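Local coordinates for protein kunitz-type serine protease inhibitor homolog calcicludine (Dendroaspis angusticeps, PDB 5YV7) that probably blocks L-type calcium channels, as a venom toxin built on the Kunitz-type protease inhibitor fold, at residues I13-K18 against S38-N43. Sequence-based numbering, arbitrary orientation.
Sequences IGSCKK and SGCGGN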
loop_
_atom_site.group_PDB
_atom_site.type_symbol
_atom_site.label_atom_id
_atom_site.label_comp_id
_atom_site.label_asym_id
_atom_site.label_seq_id
_atom_site.Cartn_x
_atom_site.Cartn_y
_atom_site.Cartn_z
ATOM N N ILE A 13 -7.946 0.798 5.016
ATOM C CA ILE A 13 -7.650 1.701 6.113
ATOM C C ILE A 13 -7.785 0.996 7.462
ATOM O O ILE A 13 -7.058 1.316 8.412
ATOM C CB ILE A 13 -8.555 2.937 6.005
ATOM C CG1 ILE A 13 -8.200 3.682 4.715
ATOM C CG2 ILE A 13 -8.417 3.818 7.255
ATOM C CD1 ILE A 13 -9.044 4.868 4.440
ATOM N N GLY A 14 -8.694 0.032 7.571
ATOM C CA GLY A 14 -8.794 -0.757 8.777
ATOM C C GLY A 14 -9.686 -0.126 9.826
ATOM O O GLY A 14 -10.314 0.922 9.637
ATOM N N SER A 15 -9.702 -0.774 10.985
ATOM C CA SER A 15 -10.756 -0.567 11.966
ATOM C C SER A 15 -10.338 0.281 13.159
ATOM O O SER A 15 -11.203 0.654 13.955
ATOM C CB SER A 15 -11.276 -1.928 12.464
ATOM O OG SER A 15 -10.241 -2.903 12.507
ATOM N N CYS A 16 -9.054 0.604 13.302
ATOM C CA CYS A 16 -8.609 1.408 14.434
ATOM C C CYS A 16 -8.991 2.867 14.217
ATOM O O CYS A 16 -9.675 3.220 13.254
ATOM C CB CYS A 16 -7.117 1.231 14.660
ATOM S SG CYS A 16 -6.775 -0.206 15.677
ATOM N N LYS A 17 -8.541 3.739 15.116
ATOM C CA LYS A 17 -9.080 5.090 15.230
ATOM C C LYS A 17 -8.018 6.178 15.127
ATOM O O LYS A 17 -8.273 7.315 15.535
ATOM C CB LYS A 17 -9.829 5.234 16.555
ATOM C CG LYS A 17 -10.913 4.183 16.801
ATOM C CD LYS A 17 -11.775 4.528 18.026
ATOM C CE LYS A 17 -12.872 5.555 17.700
ATOM N NZ LYS A 17 -12.362 6.965 17.600
ATOM N N LYS A 18 -6.837 5.873 14.600
ATOM C CA LYS A 18 -5.763 6.863 14.487
ATOM C C LYS A 18 -5.432 7.082 13.013
ATOM O O LYS A 18 -6.198 6.699 12.129
ATOM C CB LYS A 18 -4.547 6.419 15.298
ATOM C CG LYS A 18 -4.850 6.296 16.783
ATOM C CD LYS A 18 -5.339 7.633 17.352
ATOM C CE LYS A 18 -5.540 7.574 18.856
ATOM N NZ LYS A 18 -5.731 8.943 19.404
ATOM N N SER A 38 -5.361 3.504 9.486
ATOM C CA SER A 38 -5.934 3.745 10.807
ATOM C C SER A 38 -5.051 3.219 11.928
ATOM O O SER A 38 -5.181 3.682 13.065
ATOM C CB SER A 38 -7.331 3.123 10.918
ATOM O OG SER A 38 -7.247 1.722 11.060
ATOM N N GLY A 39 -4.169 2.257 11.644
ATOM C CA GLY A 39 -3.281 1.695 12.640
ATOM C C GLY A 39 -3.482 0.220 12.928
ATOM O O GLY A 39 -2.574 -0.410 13.484
ATOM N N CYS A 40 -4.634 -0.353 12.571
ATOM C CA CYS A 40 -4.798 -1.801 12.637
ATOM C C CYS A 40 -5.827 -2.258 11.605
ATOM O O CYS A 40 -6.514 -1.452 10.978
ATOM C CB CYS A 40 -5.220 -2.248 14.039
ATOM S SG CYS A 40 -6.929 -1.810 14.443
ATOM N N GLY A 41 -5.944 -3.577 11.457
ATOM C CA GLY A 41 -6.936 -4.143 10.563
ATOM C C GLY A 41 -6.696 -3.839 9.100
ATOM O O GLY A 41 -7.653 -3.785 8.319
ATOM N N GLY A 42 -5.443 -3.622 8.710
ATOM C CA GLY A 42 -5.090 -3.410 7.325
ATOM C C GLY A 42 -4.795 -4.714 6.615
ATOM O O GLY A 42 -5.127 -5.804 7.089
ATOM N N ASN A 43 -4.161 -4.602 5.457
ATOM C CA ASN A 43 -3.709 -5.794 4.757
ATOM C C ASN A 43 -2.277 -5.541 4.301
ATOM O O ASN A 43 -1.619 -4.599 4.749
ATOM C CB ASN A 43 -4.678 -6.172 3.623
ATOM C CG ASN A 43 -4.749 -5.118 2.520
ATOM O OD1 ASN A 43 -3.845 -4.292 2.365
ATOM N ND2 ASN A 43 -5.835 -5.143 1.750
#
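Ser38 reaches from the loop after strand 31-37 into the bend of residues 13-18, and its side chain meets that backbone atom by atom. Ser38 CB lies 3.1 Å from Ile13 O and 3.3 Å from Cys16 O. Ser38 OG, set between its own backbone N and carbonyl carbon (chi1 75°), donates to Ile13 O at 2.7 Å and accepts a weak bond from Cys16 N. A serine suits this buried place because one small hydroxyl can both give and take. Ile13 O is gripped twice: Ser38 N comes in the carbonyl plane on a lone pair, while Ser38 OG is tilted 26° from that plane. Methyl CG2 of Ile13 lies against Ser38 CB. Further on, Lys18 N donates to Ser38 O at 3.1 Å, in the carbonyl plane on a lone pair; the Lys18 chain leads away from 38-43. At Cys40, Ser15 N donates a long hydrogen bond to Cys40 O, 3.3 Å, from above the carbonyl plane. With no side chain, and at a positive phi that suits glycine, Gly14 brings its CA to 3.2 Å from Cys40 O in a CA-H...O contact; Gly41, also with positive phi, leaves room for Ser15 OG. At this end of the Kunitz fold, which in inhibitory relatives carries the protease-binding loop, the Cys16-Cys40 disulfide, the backbone hydrogen bonds and the bridging Ser38 hydroxyl probably restrain both largely surface-exposed loops.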